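Local coordinates for protein putative endo-1,4-beta-xylanase (Bacteroides thetaiotaomicron VPI-5482, PDB 5MSX) that probably hydrolyses glycosidic bonds in plant pectin as a family 43 glycoside hydrolase, likely an arabinofuranosidase, and binds calcium, at residues Phe204-Lys208 with Gly209-Tyr213; Pro355-Ala358 with Val359-Ala362; Asp424-Cys428 with Ser429-Asp433; Val167-Gly170 with Arg171-Ala175. All coordinates share one frame; numbering follows the deposited sequence.

Contact 1. Residues Phe204-Lys208 with Gly209-Tyr213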
loop_
_atom_site.group_PDB
_atom_site.type_symbol
_atom_site.label_atom_id
_atom_site.label_comp_id
_atom_site.label_asym_id
_atom_site.label_seq_id
_atom_site.Cartn_x
_atom_site.Cartn_y
_atom_site.Cartn_z
ATOM N N PHE C 204 -21.269 3.291 7.095
ATOM C CA PHE C 204 -20.793 4.606 6.659
ATOM C C PHE C 204 -20.630 4.619 5.150
ATOM O O PHE C 204 -20.076 3.669 4.547
ATOM C CB PHE C 204 -19.457 4.964 7.322
ATOM C CG PHE C 204 -19.016 6.366 7.048
ATOM C CD1 PHE C 204 -18.277 6.664 5.907
ATOM C CD2 PHE C 204 -19.354 7.402 7.917
ATOM C CE1 PHE C 204 -17.876 7.963 5.637
ATOM C CE2 PHE C 204 -18.971 8.696 7.651
ATOM C CZ PHE C 204 -18.216 8.982 6.503
ATOM N N PHE C 205 -21.113 5.697 4.539
ATOM C CA PHE C 205 -20.919 5.927 3.113
ATOM C C PHE C 205 -21.016 7.416 2.760
ATOM O O PHE C 205 -21.542 8.246 3.533
ATOM C CB PHE C 205 -21.882 5.101 2.266
ATOM C CG PHE C 205 -23.312 5.483 2.439
ATOM C CD1 PHE C 205 -24.068 4.925 3.466
ATOM C CD2 PHE C 205 -23.918 6.413 1.592
ATOM C CE1 PHE C 205 -25.408 5.296 3.630
ATOM C CE2 PHE C 205 -25.246 6.798 1.795
ATOM C CZ PHE C 205 -25.973 6.247 2.813
ATOM N N LYS C 206 -20.508 7.727 1.569
ATOM C CA LYS C 206 -20.479 9.074 1.045
ATOM C C LYS C 206 -21.315 9.107 -0.238
ATOM O O LYS C 206 -21.096 8.294 -1.116
ATOM C CB LYS C 206 -19.050 9.485 0.718
ATOM C CG LYS C 206 -18.900 10.944 0.294
ATOM C CD LYS C 206 -17.463 11.255 -0.107
ATOM C CE LYS C 206 -17.174 12.754 -0.101
ATOM N NZ LYS C 206 -15.725 12.889 -0.375
ATOM N N ARG C 207 -22.233 10.064 -0.355
ATOM C CA ARG C 207 -23.004 10.245 -1.581
ATOM C C ARG C 207 -23.160 11.732 -1.917
ATOM O O ARG C 207 -23.667 12.500 -1.089
ATOM C CB ARG C 207 -24.382 9.601 -1.442
ATOM C CG ARG C 207 -25.333 9.876 -2.616
ATOM C CD ARG C 207 -26.648 9.166 -2.415
ATOM N NE ARG C 207 -27.626 9.365 -3.493
ATOM C CZ ARG C 207 -28.408 10.441 -3.622
ATOM N NH1 ARG C 207 -28.323 11.494 -2.801
ATOM N NH2 ARG C 207 -29.290 10.472 -4.608
ATOM N N LYS C 208 -22.729 12.120 -3.125
ATOM C CA LYS C 208 -22.846 13.515 -3.609
ATOM C C LYS C 208 -22.321 14.528 -2.607
ATOM O O LYS C 208 -23.003 15.473 -2.256
ATOM C CB LYS C 208 -24.306 13.824 -3.976
ATOM C CG LYS C 208 -24.791 12.954 -5.118
ATOM C CD LYS C 208 -26.237 13.195 -5.483
ATOM C CE LYS C 208 -26.610 12.284 -6.646
ATOM N NZ LYS C 208 -27.866 12.700 -7.331
ATOM N N GLY C 209 -21.118 14.275 -2.099
ATOM C CA GLY C 209 -20.477 15.148 -1.121
ATOM C C GLY C 209 -20.972 15.099 0.315
ATOM O O GLY C 209 -20.473 15.861 1.138
ATOM N N ILE C 210 -21.944 14.235 0.635
ATOM C CA ILE C 210 -22.460 14.114 1.986
ATOM C C ILE C 210 -22.017 12.765 2.582
ATOM O O ILE C 210 -22.136 11.724 1.945
ATOM C CB ILE C 210 -24.000 14.247 2.019
ATOM C CG1 ILE C 210 -24.428 15.541 1.309
ATOM C CG2 ILE C 210 -24.533 14.207 3.454
ATOM C CD1 ILE C 210 -25.942 15.771 1.258
ATOM N N TYR C 211 -21.486 12.834 3.792
ATOM C CA TYR C 211 -21.084 11.694 4.588
ATOM C C TYR C 211 -22.250 11.261 5.486
ATOM O O TYR C 211 -22.864 12.098 6.141
ATOM C CB TYR C 211 -19.882 12.070 5.457
ATOM C CG TYR C 211 -18.617 12.477 4.725
ATOM C CD1 TYR C 211 -17.828 11.533 4.051
ATOM C CD2 TYR C 211 -18.168 13.790 4.757
ATOM C CE1 TYR C 211 -16.663 11.901 3.412
ATOM C CE2 TYR C 211 -17.000 14.172 4.103
ATOM C CZ TYR C 211 -16.251 13.231 3.447
ATOM O OH TYR C 211 -15.069 13.606 2.847
ATOM N N TYR C 212 -22.557 9.962 5.472
ATOM C CA TYR C 212 -23.681 9.361 6.203
ATOM C C TYR C 212 -23.166 8.364 7.217
ATOM O O TYR C 212 -22.481 7.416 6.857
ATOM C CB TYR C 212 -24.627 8.653 5.232
ATOM C CG TYR C 212 -25.327 9.589 4.294
ATOM C CD1 TYR C 212 -24.766 9.939 3.056
ATOM C CD2 TYR C 212 -26.538 10.163 4.639
ATOM C CE1 TYR C 212 -25.408 10.811 2.190
ATOM C CE2 TYR C 212 -27.172 11.058 3.786
ATOM C CZ TYR C 212 -26.615 11.358 2.553
ATOM O OH TYR C 212 -27.251 12.268 1.701
ATOM N N TYR C 213 -23.475 8.599 8.493
ATOM C CA TYR C 213 -23.149 7.685 9.571
ATOM C C TYR C 213 -24.445 7.117 10.159
ATOM O O TYR C 213 -25.183 7.817 10.839
ATOM C CB TYR C 213 -22.337 8.392 10.681
ATOM C CG TYR C 213 -22.029 7.464 11.799
ATOM C CD1 TYR C 213 -21.119 6.461 11.619
ATOM C CD2 TYR C 213 -22.694 7.548 13.024
ATOM C CE1 TYR C 213 -20.881 5.532 12.597
ATOM C CE2 TYR C 213 -22.446 6.630 14.034
ATOM C CZ TYR C 213 -21.552 5.614 13.811
ATOM O OH TYR C 213 -21.245 4.683 14.772
HETATM O O HOH W 1 -26.486 12.537 -0.882
#
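A two-residue beta hairpin joins strands 203-207 and 210-217, and across it Phe205 lies against Tyr212 while Lys206 runs beside Tyr211. Lys208 and Gly209 form the corner of a type I' turn, where both residues have positive phi; glycine tolerates this readily, and a side chain at Gly209 would run into Lys208 O. The turn is closed by Arg207 N to Ile210 O at 2.8 Å and by the return bond from Ile210 N to Arg207 O. At the next hydrogen-bonded pair, Tyr212 N reaches Phe205 O at 2.8 Å. On this face the two aromatic rings are nearly parallel (16°) but slid apart, so that Tyr212 CB, not its ring, sits over the Phe205 face, 3.8 Å from the centroid. A water links Arg207 O, Arg207 NH1 and Tyr212 OH, which also bonds Gly299 O; Arg207 NH2 forms a salt bridge to Asp270. On the other face the extended Lys206 chain, its CG opposite the backbone N (chi1 -174°), follows the Tyr211 ring to a weak bond of 3.4 Å from Lys206 NZ to Tyr211 OH. That ammonium pairs more strongly with Asp160 and Asp161, and Tyr211 OH bonds Asp160 as well. Phe204 CZ meets Tyr211 CD1 at 3.6 Å, rim to rim. Such a tight turn is typical of the four-stranded blades of the family 43 five-bladed beta-propeller.

Contact 2. Residues Pro355-Ala358 with Val359-Ala362. With CA (calcium ion), chain T.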
loop_
_atom_site.group_PDB
_atom_site.type_symbol
_atom_site.label_atom_id
_atom_site.label_comp_id
_atom_site.label_asym_id
_atom_site.label_seq_id
_atom_site.Cartn_x
_atom_site.Cartn_y
_atom_site.Cartn_z
ATOM N N PRO C 355 -43.560 -29.776 3.587
ATOM C CA PRO C 355 -42.774 -30.074 2.370
ATOM C C PRO C 355 -42.906 -29.058 1.229
ATOM O O PRO C 355 -41.930 -28.786 0.542
ATOM C CB PRO C 355 -43.336 -31.435 1.922
ATOM C CG PRO C 355 -43.907 -32.039 3.164
ATOM C CD PRO C 355 -44.502 -30.869 3.889
ATOM N N SER C 356 -44.097 -28.510 1.007
ATOM C CA SER C 356 -44.282 -27.477 -0.018
ATOM C C SER C 356 -43.389 -26.236 0.195
ATOM O O SER C 356 -43.113 -25.500 -0.763
ATOM C CB SER C 356 -45.748 -27.068 -0.116
ATOM O OG SER C 356 -46.168 -26.542 1.135
ATOM N N PHE C 357 -42.945 -26.007 1.434
ATOM C CA PHE C 357 -41.934 -24.964 1.712
ATOM C C PHE C 357 -40.558 -25.254 1.054
ATOM O O PHE C 357 -39.805 -24.326 0.805
ATOM C CB PHE C 357 -41.785 -24.685 3.224
ATOM C CG PHE C 357 -42.965 -23.943 3.872
ATOM C CD1 PHE C 357 -43.996 -23.350 3.126
ATOM C CD2 PHE C 357 -42.993 -23.789 5.266
ATOM C CE1 PHE C 357 -45.025 -22.661 3.748
ATOM C CE2 PHE C 357 -44.021 -23.092 5.891
ATOM C CZ PHE C 357 -45.036 -22.531 5.136
ATOM N N ALA C 358 -40.230 -26.520 0.775
ATOM C CA ALA C 358 -39.004 -26.842 -0.003
ATOM C C ALA C 358 -39.000 -26.293 -1.453
ATOM O O ALA C 358 -37.923 -26.106 -2.041
ATOM C CB ALA C 358 -38.763 -28.335 -0.006
ATOM N N VAL C 359 -40.184 -26.037 -2.035
ATOM C CA VAL C 359 -40.300 -25.693 -3.481
ATOM C C VAL C 359 -41.175 -24.488 -3.774
ATOM O O VAL C 359 -41.673 -24.345 -4.894
ATOM C CB VAL C 359 -40.835 -26.894 -4.300
ATOM C CG1 VAL C 359 -39.917 -28.094 -4.116
ATOM C CG2 VAL C 359 -42.267 -27.255 -3.901
ATOM N N ASP C 360 -41.378 -23.626 -2.776
ATOM C CA ASP C 360 -42.213 -22.444 -2.946
ATOM C C ASP C 360 -41.497 -21.229 -3.537
ATOM O O ASP C 360 -42.153 -20.239 -3.838
ATOM C CB ASP C 360 -42.919 -22.058 -1.626
ATOM C CG ASP C 360 -41.951 -21.750 -0.470
ATOM O OD1 ASP C 360 -40.699 -21.913 -0.583
ATOM O OD2 ASP C 360 -42.455 -21.397 0.620
ATOM N N GLY C 361 -40.185 -21.274 -3.720
ATOM C CA GLY C 361 -39.444 -20.080 -4.192
ATOM C C GLY C 361 -39.217 -18.978 -3.121
ATOM O O GLY C 361 -38.819 -17.875 -3.464
ATOM N N ALA C 362 -39.438 -19.275 -1.839
ATOM C CA ALA C 362 -39.146 -18.307 -0.751
ATOM C C ALA C 362 -38.007 -18.809 0.129
ATOM O O ALA C 362 -38.058 -19.907 0.668
ATOM C CB ALA C 362 -40.395 -18.077 0.074
HETATM CA CA CA T . -38.780 -22.235 0.866
#
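The calcium site of the F5/8 type C domain is built partly on this short loop, where Phe357 and Asp360 meet through the metal they share. Phe357 O binds the calcium ion at 2.3 Å and Asp360 OD1 binds it at 2.4 Å. These two oxygens stand only 2.9 Å apart, a closeness the cation between them makes tolerable. Asp360 CG is tucked between its own backbone N and carbonyl carbon (chi1 59°), which swings the carboxylate back toward the preceding turn. There Asp360 OD2 lies 3.5 Å from Phe357 CD1, with the carboxylate and ring planes 30° apart. Asp360 OD1 does a second job: it accepts from Ala362 N at 3.2 Å, met from above the carboxylate plane, and so closes an Asx turn. Gly361, with positive phi, suits the bend that brings Ala362 O to the calcium at 2.5 Å. The helix-like turn ahead of it includes a bond from Val359 N to Ser356 O at 3.2 Å, which meets the carbonyl from well above its plane. Val359 turns its branches to Ile325 and Val328, a fitting place for a beta-branched apolar residue. Ser365, Trp454 and Glu455 complete the sphere. Two carboxylates and several neutral oxygens make a hard, all-oxygen site suited to calcium, in which the cation probably balances the closely set acids and fixes the loop's shape.

Contact 3. Residues Asp424-Cys428 with Ser429-Asp433. With EDO (1,2-ethanediol), chain B.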
loop_
_atom_site.group_PDB
_atom_site.type_symbol
_atom_site.label_atom_id
_atom_site.label_comp_id
_atom_site.label_asym_id
_atom_site.label_seq_id
_atom_site.Cartn_x
_atom_site.Cartn_y
_atom_site.Cartn_z
ATOM N N ASP C 424 -19.900 -38.533 1.586
ATOM C CA ASP C 424 -19.113 -37.519 2.337
ATOM C C ASP C 424 -19.849 -36.172 2.380
ATOM O O ASP C 424 -20.352 -35.708 1.362
ATOM C CB ASP C 424 -17.734 -37.307 1.700
ATOM N N ARG C 425 -19.938 -35.586 3.574
ATOM C CA ARG C 425 -20.340 -34.192 3.774
ATOM C C ARG C 425 -19.563 -33.274 2.841
ATOM O O ARG C 425 -18.342 -33.288 2.858
ATOM C CB ARG C 425 -20.006 -33.731 5.193
ATOM C CG ARG C 425 -21.061 -33.924 6.245
ATOM C CD ARG C 425 -20.547 -33.393 7.585
ATOM N NE ARG C 425 -21.196 -34.096 8.682
ATOM C CZ ARG C 425 -22.364 -33.774 9.236
ATOM N NH1 ARG C 425 -23.068 -32.701 8.857
ATOM N NH2 ARG C 425 -22.831 -34.538 10.216
ATOM N N LYS C 426 -20.260 -32.498 2.030
ATOM C CA LYS C 426 -19.634 -31.401 1.314
ATOM C C LYS C 426 -20.295 -30.085 1.801
ATOM O O LYS C 426 -21.524 -29.979 1.814
ATOM C CB LYS C 426 -19.776 -31.626 -0.182
ATOM C CG LYS C 426 -19.180 -30.541 -1.060
ATOM C CD LYS C 426 -19.218 -30.944 -2.528
ATOM C CE LYS C 426 -19.108 -29.760 -3.477
ATOM N NZ LYS C 426 -18.142 -28.723 -3.015
ATOM N N MET C 427 -19.457 -29.134 2.231
ATOM C CA MET C 427 -19.871 -27.901 2.877
ATOM C C MET C 427 -20.008 -26.836 1.788
ATOM O O MET C 427 -19.070 -26.082 1.520
ATOM C CB MET C 427 -18.860 -27.465 3.961
ATOM C CG MET C 427 -18.967 -28.155 5.322
ATOM S SD MET C 427 -18.482 -29.908 5.483
ATOM C CE MET C 427 -16.734 -29.809 5.066
ATOM N N CYS C 428 -21.171 -26.807 1.142
ATOM C CA CYS C 428 -21.429 -25.881 0.062
ATOM C C CYS C 428 -22.941 -25.655 -0.044
ATOM O O CYS C 428 -23.684 -26.276 0.675
ATOM C CB CYS C 428 -20.858 -26.442 -1.232
ATOM S SG CYS C 428 -21.768 -27.856 -1.904
ATOM N N SER C 429 -23.390 -24.741 -0.890
ATOM C CA SER C 429 -24.820 -24.629 -1.240
ATOM C C SER C 429 -24.926 -23.835 -2.521
ATOM O O SER C 429 -24.212 -22.872 -2.660
ATOM C CB SER C 429 -25.652 -23.922 -0.149
ATOM O OG SER C 429 -27.044 -24.129 -0.389
ATOM N N PRO C 430 -25.770 -24.208 -3.464
ATOM C CA PRO C 430 -26.588 -25.408 -3.421
ATOM C C PRO C 430 -25.792 -26.689 -3.718
ATOM O O PRO C 430 -24.618 -26.629 -4.086
ATOM C CB PRO C 430 -27.629 -25.145 -4.489
ATOM C CG PRO C 430 -26.925 -24.251 -5.490
ATOM C CD PRO C 430 -25.885 -23.484 -4.736
ATOM N N HIS C 431 -26.422 -27.837 -3.499
ATOM C CA HIS C 431 -25.922 -29.120 -4.021
ATOM C C HIS C 431 -26.567 -29.404 -5.353
ATOM O O HIS C 431 -27.794 -29.548 -5.427
ATOM C CB HIS C 431 -26.228 -30.225 -3.039
ATOM C CG HIS C 431 -25.215 -30.339 -1.969
ATOM N ND1 HIS C 431 -25.297 -29.643 -0.783
ATOM C CD2 HIS C 431 -24.062 -31.040 -1.922
ATOM C CE1 HIS C 431 -24.240 -29.941 -0.040
ATOM N NE2 HIS C 431 -23.484 -30.786 -0.707
ATOM N N THR C 432 -25.749 -29.456 -6.403
ATOM C CA THR C 432 -26.213 -29.554 -7.780
ATOM C C THR C 432 -25.913 -30.957 -8.336
ATOM O O THR C 432 -24.819 -31.456 -8.172
ATOM C CB THR C 432 -25.557 -28.470 -8.664
ATOM O OG1 THR C 432 -25.991 -27.175 -8.232
ATOM C CG2 THR C 432 -25.975 -28.609 -10.130
ATOM N N ASP C 433 -26.895 -31.586 -8.970
ATOM C CA ASP C 433 -26.715 -32.920 -9.572
ATOM C C ASP C 433 -27.291 -32.892 -10.973
ATOM O O ASP C 433 -28.484 -32.627 -11.153
ATOM C CB ASP C 433 -27.426 -34.010 -8.763
ATOM C CG ASP C 433 -26.827 -34.205 -7.404
ATOM O OD1 ASP C 433 -25.689 -34.709 -7.306
ATOM O OD2 ASP C 433 -27.495 -33.854 -6.414
HETATM C C1 EDO B . -26.533 -26.932 1.676
HETATM O O1 EDO B . -27.258 -26.859 0.448
HETATM C C2 EDO B . -25.603 -28.137 1.882
HETATM O O2 EDO B . -24.814 -28.213 3.080
#
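Cys428 SG lies over one face of the His431 imidazole, 3.8 Å from the ring centroid and 18° off its normal, a sulfur-aromatic contact. The thiol gets there because SG is turned between the backbone N and the carbonyl carbon (chi1 72°). At the edge of the same ring, Lys426 O lies 3.3 Å from His431 CE1, and Lys426 CB approaches His431 NE2 at 3.8 Å. The imidazole thus fills the bend of a chain that doubles round through a cis peptide before Pro430. An alanine in place of His431 would probably leave the Cys428 thiol without its aromatic platform and open a gap beside Lys426 O. Ser429 OG accepts a hydrogen bond of 2.9 Å from O1 of an ethanediol, which Pro399, Phe396 and His403 also hold. Further out, Tyr405 meets the His431 ring at a steep angle, and backbone bonds tie His431 to Ile394 of the same F5/8 type C domain and Ser429 to Phe78, in the family 43 part of the chain, so both parts of the protein hold the bend. A polarisable sulfur suits the flat pi face, while the carbonyl oxygen sits at the more positive rim; the diol, probably from the crystallisation liquor, may mark a polar pocket beside them.

Contact 4. Residues Val167-Gly170 with Arg171-Ala175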
loop_
_atom_site.group_PDB
_atom_site.type_symbol
_atom_site.label_atom_id
_atom_site.label_comp_id
_atom_site.label_asym_id
_atom_site.label_seq_id
_atom_site.Cartn_x
_atom_site.Cartn_y
_atom_site.Cartn_z
ATOM N N VAL C 167 -11.579 3.596 10.012
ATOM C CA VAL C 167 -12.258 2.446 10.586
ATOM C C VAL C 167 -13.306 2.964 11.579
ATOM O O VAL C 167 -13.004 3.782 12.431
ATOM C CB VAL C 167 -11.282 1.405 11.194
ATOM C CG1 VAL C 167 -10.376 1.989 12.287
ATOM C CG2 VAL C 167 -12.076 0.194 11.681
ATOM N N PHE C 168 -14.550 2.534 11.385
ATOM C CA PHE C 168 -15.673 2.794 12.277
ATOM C C PHE C 168 -16.007 1.508 13.033
ATOM O O PHE C 168 -15.994 0.447 12.457
ATOM C CB PHE C 168 -16.907 3.180 11.449
ATOM C CG PHE C 168 -16.810 4.511 10.785
ATOM C CD1 PHE C 168 -16.248 4.630 9.524
ATOM C CD2 PHE C 168 -17.291 5.651 11.416
ATOM C CE1 PHE C 168 -16.162 5.866 8.900
ATOM C CE2 PHE C 168 -17.210 6.908 10.797
ATOM C CZ PHE C 168 -16.650 7.003 9.538
ATOM N N TRP C 169 -16.295 1.587 14.317
ATOM C CA TRP C 169 -16.702 0.381 15.034
ATOM C C TRP C 169 -17.771 0.676 16.076
ATOM O O TRP C 169 -18.245 1.783 16.148
ATOM C CB TRP C 169 -15.484 -0.432 15.561
ATOM C CG TRP C 169 -14.659 0.140 16.674
ATOM C CD1 TRP C 169 -14.732 -0.201 18.025
ATOM C CD2 TRP C 169 -13.572 1.080 16.557
ATOM N NE1 TRP C 169 -13.771 0.499 18.736
ATOM C CE2 TRP C 169 -13.045 1.282 17.865
ATOM C CE3 TRP C 169 -13.021 1.797 15.489
ATOM C CZ2 TRP C 169 -11.991 2.178 18.124
ATOM C CZ3 TRP C 169 -11.966 2.685 15.743
ATOM C CH2 TRP C 169 -11.459 2.862 17.060
ATOM N N GLY C 170 -18.205 -0.335 16.815
ATOM C CA GLY C 170 -19.349 -0.180 17.724
ATOM C C GLY C 170 -19.118 0.853 18.804
ATOM O O GLY C 170 -17.964 1.253 19.084
ATOM N N ARG C 171 -20.232 1.332 19.353
ATOM C CA ARG C 171 -20.286 2.407 20.355
ATOM C C ARG C 171 -19.767 3.749 19.834
ATOM O O ARG C 171 -19.223 4.593 20.580
ATOM C CB ARG C 171 -19.636 1.963 21.676
ATOM C CG ARG C 171 -20.119 0.589 22.144
ATOM C CD ARG C 171 -19.871 0.386 23.649
ATOM N NE ARG C 171 -20.785 1.218 24.464
ATOM C CZ ARG C 171 -20.818 1.207 25.807
ATOM N NH1 ARG C 171 -19.970 0.432 26.507
ATOM N NH2 ARG C 171 -21.692 1.972 26.461
ATOM N N ARG C 172 -20.029 3.967 18.551
ATOM C CA ARG C 172 -19.816 5.247 17.901
ATOM C C ARG C 172 -18.329 5.646 17.759
ATOM O O ARG C 172 -17.998 6.822 17.659
ATOM C CB ARG C 172 -20.653 6.344 18.576
ATOM C CG ARG C 172 -22.146 6.034 18.753
ATOM C CD ARG C 172 -22.811 7.163 19.531
ATOM N NE ARG C 172 -24.256 7.007 19.665
ATOM C CZ ARG C 172 -24.864 6.114 20.456
ATOM N NH1 ARG C 172 -24.171 5.246 21.201
ATOM N NH2 ARG C 172 -26.207 6.062 20.481
ATOM N N HIS C 173 -17.460 4.651 17.685
ATOM C CA HIS C 173 -16.032 4.894 17.573
ATOM C C HIS C 173 -15.597 5.065 16.128
ATOM O O HIS C 173 -16.104 4.378 15.236
ATOM C CB HIS C 173 -15.239 3.766 18.220
ATOM C CG HIS C 173 -15.278 3.797 19.719
ATOM N ND1 HIS C 173 -16.010 2.898 20.468
ATOM C CD2 HIS C 173 -14.694 4.633 20.608
ATOM C CE1 HIS C 173 -15.853 3.164 21.756
ATOM N NE2 HIS C 173 -15.069 4.217 21.868
ATOM N N VAL C 174 -14.632 5.960 15.928
ATOM C CA VAL C 174 -13.980 6.150 14.628
ATOM C C VAL C 174 -12.519 6.652 14.788
ATOM O O VAL C 174 -12.209 7.462 15.667
ATOM C CB VAL C 174 -14.776 7.119 13.733
ATOM C CG1 VAL C 174 -14.829 8.516 14.320
ATOM C CG2 VAL C 174 -14.210 7.155 12.321
ATOM N N ALA C 175 -11.655 6.133 13.934
ATOM C CA ALA C 175 -10.254 6.533 13.880
ATOM C C ALA C 175 -9.742 6.400 12.446
ATOM O O ALA C 175 -10.236 5.550 11.687
ATOM C CB ALA C 175 -9.437 5.644 14.799
HETATM O O HOH W 2 -18.757 3.896 14.542
#
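Trp169 lays the face of its indole under His173: His173 CB stands over the five-membered ring, 3.5 Å from its centroid and close to the normal. Beyond CB the imidazole stays almost parallel to the indole (16°) but is slid off it, so the rings barely overlap. Trp169 CG sits between its backbone N and carbonyl carbon (chi1 69°), which folds the indole across to the partner strand, where Trp169 CZ3 also reaches Ala175 CB at 4.0 Å. His173 is fixed in rotation by ND1, which donates to Gly170 O at 2.9 Å in the plane of both ring and carbonyl; a histidine suits the spot because it offers a methylene to the indole and an N-H to the turn. A lysine in place of Trp169 would probably strip His173 CB and Ala175 CB of their flat cover. Both partners belong to the hairpin of strands 165-169 and 173-177, the middle pair of a four-stranded antiparallel blade in the family 43 beta-propeller. Val167 and Ala175 exchange two backbone bonds, the shorter 2.9 Å from Val167 N to Ala175 O. A water donates to Trp169 O and His173 O, bridging the strands. On the opposite face, Val174 and Phe168 point the same way, with Val174 CG2 over the ring 3.6 Å from its centroid, and the Phe168 ring stacks in turn on Phe204.

Overall arrangement
Contacts 1 and 4 are hairpins of two different four-stranded sheets in the family 43 domain, their centres about 16 Å apart, and they touch: Phe204 CD2 comes 3.2 Å from Phe168 CZ, and Tyr213 OH packs on Arg172 CA. Both border the predicted catalytic centre. Gly170 is about 5 Å from the side chains of Glu200, the predicted proton donor, and Asp154, predicted to tune that acid and orient the substrate; Tyr213 is about 8 Å from Glu200. Contacts 2 and 3 belong to the F5/8 type C domain, with nearest atoms about 11 Å apart. Contact 2 binds a calcium ion about 12 Å from the Ser429 side chain of contact 3. The centre of contact 2 lies about 40 Å from that of contact 1.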